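Local coordinates for protein 433aa long hypothetical phosphoribosylglycinamide formyl transferase (Pyrococcus horikoshii, PDB 2DWC) that is of uncharacterised function but belongs to the PurT-like ATP-grasp family and carries a bound adenosine-5'-diphosphate, at residues Q39-A52 against V59-F73. Sequence-based numbering, arbitrary orientation.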
ATOM      1  N   GLN B  39       3.821  -6.708   5.549  1.00 14.93           N
ATOM      2  CA  GLN B  39       4.561  -5.693   6.325  1.00 14.51           C
ATOM      3  C   GLN B  39       3.622  -4.744   7.020  1.00 14.42           C
ATOM      4  O   GLN B  39       3.877  -4.322   8.138  1.00 15.45           O
ATOM      5  CB  GLN B  39       5.484  -4.864   5.440  1.00 13.00           C
ATOM      6  CG  GLN B  39       6.662  -5.724   4.936  1.00 15.14           C
ATOM      7  CD  GLN B  39       7.849  -5.730   5.895  1.00 17.48           C
ATOM      8  OE1 GLN B  39       7.729  -5.431   7.076  1.00 18.11           O
ATOM      9  NE2 GLN B  39       9.020  -6.068   5.368  1.00 15.23           N
ATOM     10  N   ARG B  40       2.542  -4.372   6.358  1.00 13.44           N
ATOM     11  CA  ARG B  40       1.572  -3.487   6.967  1.00 14.13           C
ATOM     12  C   ARG B  40       0.831  -4.074   8.179  1.00 18.41           C
ATOM     13  O   ARG B  40       0.261  -3.310   8.964  1.00 16.15           O
ATOM     14  CB  ARG B  40       0.577  -3.011   5.913  1.00 13.21           C
ATOM     15  CG  ARG B  40       1.125  -1.836   5.100  1.00 19.18           C
ATOM     16  CD  ARG B  40       0.186  -1.517   3.959  1.00 16.75           C
ATOM     17  NE  ARG B  40       0.494  -0.177   3.397  1.00 17.28           N
ATOM     18  CZ  ARG B  40      -0.075   0.274   2.289  1.00 23.29           C
ATOM     19  NH1 ARG B  40      -0.942  -0.498   1.606  1.00 17.96           N
ATOM     20  NH2 ARG B  40       0.139   1.526   1.919  1.00 18.78           N
ATOM     21  N   LEU B  41       0.910  -5.398   8.355  1.00 13.86           N
ATOM     22  CA  LEU B  41       0.290  -6.087   9.491  1.00 14.62           C
ATOM     23  C   LEU B  41       1.388  -6.601  10.453  1.00 12.34           C
ATOM     24  O   LEU B  41       1.103  -7.347  11.387  1.00 15.91           O
ATOM     25  CB  LEU B  41      -0.540  -7.263   8.989  1.00 14.30           C
ATOM     26  CG  LEU B  41      -1.792  -6.910   8.201  1.00 18.23           C
ATOM     27  CD1 LEU B  41      -2.481  -8.164   7.707  1.00 19.75           C
ATOM     28  CD2 LEU B  41      -2.734  -6.150   9.130  1.00 21.75           C
ATOM     29  N   GLY B  42       2.646  -6.193  10.234  1.00 13.22           N
ATOM     30  CA  GLY B  42       3.705  -6.666  11.095  1.00 13.96           C
ATOM     31  C   GLY B  42       4.000  -8.161  10.956  1.00 15.11           C
ATOM     32  O   GLY B  42       4.502  -8.776  11.904  1.00 15.08           O
ATOM     33  N   VAL B  43       3.695  -8.734   9.792  1.00 13.86           N
ATOM     34  CA  VAL B  43       3.939 -10.152   9.531  1.00 15.17           C
ATOM     35  C   VAL B  43       5.303 -10.299   8.834  1.00 16.97           C
ATOM     36  O   VAL B  43       5.631  -9.528   7.926  1.00 15.11           O
ATOM     37  CB  VAL B  43       2.825 -10.747   8.672  1.00 13.01           C
ATOM     38  CG1 VAL B  43       3.188 -12.198   8.231  1.00 13.01           C
ATOM     39  CG2 VAL B  43       1.511 -10.806   9.559  1.00 17.41           C
ATOM     40  N   GLU B  44       6.079 -11.291   9.276  1.00 13.82           N
ATOM     41  CA  GLU B  44       7.423 -11.482   8.748  1.00 12.53           C
ATOM     42  C   GLU B  44       7.342 -12.129   7.370  1.00 10.60           C
ATOM     43  O   GLU B  44       6.597 -13.078   7.169  1.00 13.61           O
ATOM     44  CB  GLU B  44       8.216 -12.364   9.723  1.00 12.01           C
ATOM     45  CG  GLU B  44       9.748 -12.383   9.416  1.00 16.10           C
ATOM     46  CD  GLU B  44      10.596 -12.790  10.624  1.00 18.15           C
ATOM     47  OE1 GLU B  44      11.581 -13.538  10.423  1.00 17.67           O
ATOM     48  OE2 GLU B  44      10.302 -12.343  11.765  1.00 16.12           O
ATOM     49  N   VAL B  45       8.160 -11.653   6.431  1.00 13.30           N
ATOM     50  CA  VAL B  45       8.125 -12.161   5.049  1.00 13.93           C
ATOM     51  C   VAL B  45       9.465 -12.689   4.566  1.00 14.50           C
ATOM     52  O   VAL B  45      10.472 -11.987   4.671  1.00 14.57           O
ATOM     53  CB  VAL B  45       7.765 -11.015   4.048  1.00 14.28           C
ATOM     54  CG1 VAL B  45       7.650 -11.562   2.609  1.00 13.43           C
ATOM     55  CG2 VAL B  45       6.428 -10.400   4.454  1.00 15.17           C
ATOM     56  N   VAL B  46       9.465 -13.908   4.032  1.00 13.66           N
ATOM     57  CA  VAL B  46      10.682 -14.463   3.458  1.00 11.65           C
ATOM     58  C   VAL B  46      10.278 -14.699   1.993  1.00 12.14           C
ATOM     59  O   VAL B  46       9.255 -15.326   1.717  1.00 13.58           O
ATOM     60  CB  VAL B  46      11.066 -15.758   4.129  1.00 15.51           C
ATOM     61  CG1 VAL B  46      12.283 -16.352   3.430  1.00 15.84           C
ATOM     62  CG2 VAL B  46      11.407 -15.472   5.553  1.00 14.86           C
ATOM     63  N   ALA B  47      11.087 -14.160   1.077  1.00 13.70           N
ATOM     64  CA  ALA B  47      10.780 -14.232  -0.358  1.00 14.22           C
ATOM     65  C   ALA B  47      11.801 -15.078  -1.084  1.00 14.10           C
ATOM     66  O   ALA B  47      13.001 -14.855  -0.934  1.00 16.27           O
ATOM     67  CB  ALA B  47      10.808 -12.780  -0.921  1.00 14.91           C
ATOM     68  N   VAL B  48      11.317 -15.982  -1.920  1.00 11.90           N
ATOM     69  CA  VAL B  48      12.190 -16.886  -2.676  1.00 15.72           C
ATOM     70  C   VAL B  48      11.976 -16.728  -4.172  1.00 16.25           C
ATOM     71  O   VAL B  48      10.844 -16.533  -4.644  1.00 15.85           O
ATOM     72  CB  VAL B  48      11.838 -18.372  -2.309  1.00 12.58           C
ATOM     73  CG1 VAL B  48      12.829 -19.392  -2.974  1.00 14.69           C
ATOM     74  CG2 VAL B  48      11.866 -18.525  -0.763  1.00 15.15           C
ATOM     75  N   ASP B  49      13.063 -16.792  -4.932  1.00 12.66           N
ATOM     76  CA  ASP B  49      12.929 -16.803  -6.380  1.00 14.64           C
ATOM     77  C   ASP B  49      14.248 -17.272  -6.999  1.00 17.62           C
ATOM     78  O   ASP B  49      15.187 -17.601  -6.273  1.00 16.91           O
ATOM     79  CB  ASP B  49      12.494 -15.441  -6.955  1.00 15.22           C
ATOM     80  CG  ASP B  49      11.641 -15.594  -8.218  1.00 19.33           C
ATOM     81  OD1 ASP B  49      11.995 -16.408  -9.125  1.00 19.52           O
ATOM     82  OD2 ASP B  49      10.630 -14.851  -8.353  1.00 18.25           O
ATOM     83  N   ARG B  50      14.302 -17.333  -8.325  1.00 14.56           N
ATOM     84  CA  ARG B  50      15.510 -17.822  -8.999  1.00 15.60           C
ATOM     85  C   ARG B  50      16.541 -16.767  -9.267  1.00 16.71           C
ATOM     86  O   ARG B  50      17.649 -17.085  -9.773  1.00 17.80           O
ATOM     87  CB  ARG B  50      15.137 -18.522 -10.336  1.00 18.24           C
ATOM     88  CG  ARG B  50      14.473 -17.582 -11.292  1.00 20.58           C
ATOM     89  CD  ARG B  50      13.922 -18.331 -12.526  1.00 32.09           C
ATOM     90  NE  ARG B  50      14.959 -19.094 -13.211  1.00 45.63           N
ATOM     91  CZ  ARG B  50      15.983 -18.553 -13.872  1.00 52.03           C
ATOM     92  NH1 ARG B  50      16.128 -17.226 -13.936  1.00 51.79           N
ATOM     93  NH2 ARG B  50      16.836 -19.341 -14.517  1.00 52.29           N
ATOM     94  N   TYR B  51      16.222 -15.508  -8.941  1.00 17.03           N
ATOM     95  CA  TYR B  51      17.202 -14.436  -9.147  1.00 15.24           C
ATOM     96  C   TYR B  51      17.149 -13.531  -7.950  1.00 16.79           C
ATOM     97  O   TYR B  51      16.165 -13.560  -7.218  1.00 16.44           O
ATOM     98  CB  TYR B  51      16.915 -13.667 -10.438  1.00 16.46           C
ATOM     99  CG  TYR B  51      15.627 -12.886 -10.471  1.00 19.27           C
ATOM    100  CD1 TYR B  51      15.627 -11.492 -10.301  1.00 23.81           C
ATOM    101  CD2 TYR B  51      14.402 -13.537 -10.710  1.00 20.14           C
ATOM    102  CE1 TYR B  51      14.441 -10.757 -10.376  1.00 23.11           C
ATOM    103  CE2 TYR B  51      13.200 -12.798 -10.787  1.00 25.72           C
ATOM    104  CZ  TYR B  51      13.243 -11.413 -10.618  1.00 26.00           C
ATOM    105  OH  TYR B  51      12.066 -10.697 -10.691  1.00 28.31           O
ATOM    106  N   ALA B  52      18.203 -12.738  -7.740  1.00 15.81           N
ATOM    107  CA  ALA B  52      18.245 -11.876  -6.565  1.00 14.31           C
ATOM    108  C   ALA B  52      17.571 -10.524  -6.808  1.00 12.71           C
ATOM    109  O   ALA B  52      17.412 -10.098  -7.958  1.00 14.75           O
ATOM    110  CB  ALA B  52      19.769 -11.633  -6.115  1.00 17.82           C
ATOM    111  N   VAL B  59      11.111  -5.829  -0.644  1.00 13.40           N
ATOM    112  CA  VAL B  59      10.206  -5.423   0.444  1.00 11.61           C
ATOM    113  C   VAL B  59      10.223  -6.421   1.621  1.00 13.83           C
ATOM    114  O   VAL B  59       9.945  -6.052   2.747  1.00 21.80           O
ATOM    115  CB  VAL B  59       8.759  -5.301  -0.091  1.00 16.83           C
ATOM    116  CG1 VAL B  59       7.746  -5.258   1.074  1.00 26.53           C
ATOM    117  CG2 VAL B  59       8.656  -3.967  -0.914  1.00 18.65           C
ATOM    118  N   ALA B  60      10.642  -7.643   1.344  1.00 14.76           N
ATOM    119  CA  ALA B  60      10.685  -8.690   2.352  1.00 14.84           C
ATOM    120  C   ALA B  60      11.754  -8.489   3.418  1.00 16.77           C
ATOM    121  O   ALA B  60      12.728  -7.744   3.251  1.00 17.37           O
ATOM    122  CB  ALA B  60      10.908 -10.038   1.652  1.00 13.80           C
ATOM    123  N   HIS B  61      11.566  -9.161   4.534  1.00 14.74           N
ATOM    124  CA  HIS B  61      12.572  -9.117   5.593  1.00 13.45           C
ATOM    125  C   HIS B  61      13.837  -9.908   5.182  1.00 19.63           C
ATOM    126  O   HIS B  61      14.959  -9.494   5.495  1.00 19.65           O
ATOM    127  CB  HIS B  61      12.008  -9.762   6.857  1.00 13.90           C
ATOM    128  CG  HIS B  61      10.914  -8.956   7.479  1.00 14.09           C
ATOM    129  ND1 HIS B  61       9.583  -9.199   7.228  1.00 15.65           N
ATOM    130  CD2 HIS B  61      10.956  -7.893   8.334  1.00 14.13           C
ATOM    131  CE1 HIS B  61       8.844  -8.321   7.890  1.00 14.38           C
ATOM    132  NE2 HIS B  61       9.650  -7.517   8.565  1.00 13.86           N
ATOM    133  N   ARG B  62      13.669 -11.040   4.496  1.00 15.04           N
ATOM    134  CA  ARG B  62      14.841 -11.853   4.096  1.00 15.20           C
ATOM    135  C   ARG B  62      14.514 -12.543   2.781  1.00 15.88           C
ATOM    136  O   ARG B  62      13.332 -12.723   2.454  1.00 15.51           O
ATOM    137  CB  ARG B  62      15.078 -13.007   5.105  1.00 20.54           C
ATOM    138  CG  ARG B  62      15.981 -12.834   6.299  1.00 40.81           C
ATOM    139  CD  ARG B  62      16.204 -14.261   6.967  1.00 36.52           C
ATOM    140  NE  ARG B  62      14.994 -14.970   7.455  1.00 23.65           N
ATOM    141  CZ  ARG B  62      14.104 -14.405   8.263  1.00 20.68           C
ATOM    142  NH1 ARG B  62      14.273 -13.155   8.670  1.00 21.44           N
ATOM    143  NH2 ARG B  62      13.033 -15.075   8.675  1.00 18.12           N
ATOM    144  N   SER B  63      15.538 -13.024   2.072  1.00 13.11           N
ATOM    145  CA  SER B  63      15.243 -13.718   0.802  1.00 10.83           C
ATOM    146  C   SER B  63      16.178 -14.920   0.622  1.00 13.66           C
ATOM    147  O   SER B  63      17.219 -14.998   1.285  1.00 16.19           O
ATOM    148  CB  SER B  63      15.378 -12.713  -0.344  1.00 19.11           C
ATOM    149  OG  SER B  63      16.739 -12.308  -0.490  1.00 23.10           O
ATOM    150  N   TYR B  64      15.776 -15.850  -0.248  1.00 15.02           N
ATOM    151  CA  TYR B  64      16.602 -17.003  -0.623  1.00 14.15           C
ATOM    152  C   TYR B  64      16.518 -17.054  -2.150  1.00 21.22           C
ATOM    153  O   TYR B  64      15.477 -16.784  -2.707  1.00 15.07           O
ATOM    154  CB  TYR B  64      16.057 -18.322  -0.078  1.00 15.52           C
ATOM    155  CG  TYR B  64      16.207 -18.480   1.411  1.00 14.24           C
ATOM    156  CD1 TYR B  64      15.283 -17.932   2.290  1.00 14.19           C
ATOM    157  CD2 TYR B  64      17.275 -19.245   1.946  1.00 15.43           C
ATOM    158  CE1 TYR B  64      15.393 -18.130   3.687  1.00 14.83           C
ATOM    159  CE2 TYR B  64      17.391 -19.457   3.316  1.00 16.20           C
ATOM    160  CZ  TYR B  64      16.450 -18.907   4.184  1.00 17.27           C
ATOM    161  OH  TYR B  64      16.574 -19.204   5.505  1.00 17.10           O
ATOM    162  N   VAL B  65      17.633 -17.382  -2.804  1.00 14.73           N
ATOM    163  CA  VAL B  65      17.680 -17.448  -4.265  1.00 13.29           C
ATOM    164  C   VAL B  65      18.097 -18.837  -4.671  1.00 14.55           C
ATOM    165  O   VAL B  65      19.113 -19.367  -4.205  1.00 16.40           O
ATOM    166  CB  VAL B  65      18.737 -16.414  -4.828  1.00 13.91           C
ATOM    167  CG1 VAL B  65      18.845 -16.536  -6.377  1.00 15.57           C
ATOM    168  CG2 VAL B  65      18.361 -14.986  -4.442  1.00 17.79           C
ATOM    169  N   GLY B  66      17.322 -19.454  -5.556  1.00 15.08           N
ATOM    170  CA  GLY B  66      17.670 -20.793  -5.975  1.00 18.00           C
ATOM    171  C   GLY B  66      16.660 -21.293  -6.991  1.00 14.85           C
ATOM    172  O   GLY B  66      15.713 -20.578  -7.327  1.00 17.28           O
ATOM    173  N   ASN B  67      16.912 -22.506  -7.474  1.00 18.87           N
ATOM    174  CA  ASN B  67      16.104 -23.176  -8.489  1.00 17.35           C
ATOM    175  C   ASN B  67      14.851 -23.748  -7.768  1.00 13.26           C
ATOM    176  O   ASN B  67      14.939 -24.705  -6.990  1.00 17.45           O
ATOM    177  CB  ASN B  67      16.946 -24.293  -9.082  1.00 18.77           C
ATOM    178  CG  ASN B  67      16.162 -25.171 -10.043  1.00 25.56           C
ATOM    179  OD1 ASN B  67      15.041 -24.838 -10.460  1.00 23.80           O
ATOM    180  ND2 ASN B  67      16.753 -26.308 -10.402  1.00 35.55           N
ATOM    181  N   MET B  68      13.718 -23.113  -8.042  1.00 18.50           N
ATOM    182  CA  MET B  68      12.516 -23.508  -7.331  1.00 17.96           C
ATOM    183  C   MET B  68      11.925 -24.822  -7.885  1.00 18.04           C
ATOM    184  O   MET B  68      10.938 -25.335  -7.358  1.00 19.38           O
ATOM    185  CB  MET B  68      11.553 -22.286  -7.242  1.00 26.52           C
ATOM    186  CG  MET B  68      12.096 -21.012  -6.286  1.00 14.82           C
ATOM    187  SD  MET B  68      10.627 -20.029  -6.187  1.00 29.08           S
ATOM    188  CE  MET B  68      10.383 -19.533  -7.889  1.00 31.27           C
ATOM    189  N   MET B  69      12.593 -25.414  -8.900  1.00 18.56           N
ATOM    190  CA  MET B  69      12.199 -26.727  -9.374  1.00 20.77           C
ATOM    191  C   MET B  69      13.034 -27.787  -8.627  1.00 18.77           C
ATOM    192  O   MET B  69      12.854 -29.011  -8.807  1.00 19.65           O
ATOM    193  CB  MET B  69      12.398 -26.853 -10.902  1.00 21.03           C
ATOM    194  CG  MET B  69      11.429 -25.989 -11.693  1.00 21.75           C
ATOM    195  SD  MET B  69       9.709 -26.471 -11.333  1.00 28.28           S
ATOM    196  CE  MET B  69       9.710 -28.186 -11.846  1.00 26.95           C
ATOM    197  N   ASP B  70      13.937 -27.339  -7.742  1.00 15.56           N
ATOM    198  CA  ASP B  70      14.783 -28.264  -6.969  1.00 14.63           C
ATOM    199  C   ASP B  70      14.172 -28.497  -5.599  1.00 21.06           C
ATOM    200  O   ASP B  70      14.171 -27.595  -4.732  1.00 18.04           O
ATOM    201  CB  ASP B  70      16.198 -27.671  -6.830  1.00 21.99           C
ATOM    202  CG  ASP B  70      17.116 -28.510  -5.905  1.00 29.51           C
ATOM    203  OD1 ASP B  70      18.295 -28.140  -5.743  1.00 43.52           O
ATOM    204  OD2 ASP B  70      16.678 -29.520  -5.342  1.00 37.17           O
ATOM    205  N   LYS B  71      13.618 -29.698  -5.398  1.00 19.83           N
ATOM    206  CA  LYS B  71      12.967 -30.014  -4.121  1.00 19.25           C
ATOM    207  C   LYS B  71      13.853 -29.837  -2.886  1.00 20.40           C
ATOM    208  O   LYS B  71      13.382 -29.428  -1.830  1.00 19.01           O
ATOM    209  CB  LYS B  71      12.456 -31.459  -4.160  1.00 21.01           C
ATOM    210  CG  LYS B  71      11.915 -31.919  -2.869  1.00 22.14           C
ATOM    211  CD  LYS B  71      11.140 -33.246  -3.086  1.00 32.33           C
ATOM    212  CE  LYS B  71      12.096 -34.406  -3.328  1.00 28.39           C
ATOM    213  NZ  LYS B  71      11.327 -35.716  -3.564  1.00 26.46           N
ATOM    214  N   ASP B  72      15.138 -30.193  -2.999  1.00 17.71           N
ATOM    215  CA  ASP B  72      16.064 -30.090  -1.861  1.00 19.52           C
ATOM    216  C   ASP B  72      16.280 -28.618  -1.442  1.00 13.55           C
ATOM    217  O   ASP B  72      16.440 -28.329  -0.231  1.00 15.44           O
ATOM    218  CB  ASP B  72      17.479 -30.580  -2.236  1.00 32.12           C
ATOM    219  CG  ASP B  72      17.657 -32.082  -2.239  1.00 44.96           C
ATOM    220  OD1 ASP B  72      16.688 -32.846  -1.989  1.00 31.29           O
ATOM    221  OD2 ASP B  72      18.845 -32.471  -2.508  1.00 36.23           O
ATOM    222  N   PHE B  73      16.372 -27.736  -2.435  1.00 16.74           N
ATOM    223  CA  PHE B  73      16.546 -26.305  -2.160  1.00 16.73           C
ATOM    224  C   PHE B  73      15.335 -25.807  -1.363  1.00 18.37           C
ATOM    225  O   PHE B  73      15.477 -25.174  -0.307  1.00 16.55           O
ATOM    226  CB  PHE B  73      16.693 -25.506  -3.474  1.00 17.45           C
ATOM    227  CG  PHE B  73      16.475 -24.029  -3.299  1.00 19.80           C
ATOM    228  CD1 PHE B  73      17.238 -23.313  -2.391  1.00 17.77           C
ATOM    229  CD2 PHE B  73      15.498 -23.366  -4.034  1.00 18.04           C
ATOM    230  CE1 PHE B  73      17.030 -21.918  -2.214  1.00 13.88           C
ATOM    231  CE2 PHE B  73      15.269 -21.991  -3.884  1.00 16.34           C
ATOM    232  CZ  PHE B  73      16.051 -21.248  -2.951  1.00 13.53           C
TER
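Ala47 lies opposite Ser63 at the heart of a parallel ladder and bonds to the residues flanking it: Ala47 N donates to Arg62 O and Ala47 O accepts from Tyr64 N, both at 3.0 Å. Asp49 continues the pattern, its N bonding Tyr64 O and its O taking Gly66 N. Where strand 62-65 begins, the His61 ring substitutes for a backbone acceptor: Val45 N donates to His61 ND1 (2.9 Å, 162° at the hydrogen), arriving tilted 19° from the ring plane. Gln39 NE2 lies over one face of this ring, offset toward its rim, and donates to Val59 O (2.8 Å). On the sheet face of Val46 and Val48, Glu44 OE1 uses its anti lone pair to meet Arg62 NH2 at 2.7 Å, in the guanidinium plane, the carboxylate standing almost upright to that plane. Arg62 bends at chi3 (-60°), which turns the guanidinium back beside Val46 CG2. Val46 CG1 abuts the Tyr64 ring edge, 3.6 Å from CD1. Val48 CG1, anti to its own nitrogen, touches both Met68 CG and Phe73 CE2.

Further out, Glu81 binds both Arg62 NH2 and Tyr64 OH, while Gln58 of the second subunit accepts from His61 NE2. Asp49 OD1 takes Arg50 N (2.6 Å) and OD2 takes Ser27 N, in a glycine-rich turn resembling the Rossmann type. Helix 55-59 makes the crossover of this beta-alpha-beta unit in the preATP-grasp region. With ND1 accepting and NE2 donating, His61 is consistent with a neutral ring protonated at NE2, linking the sheet to the dimer interface.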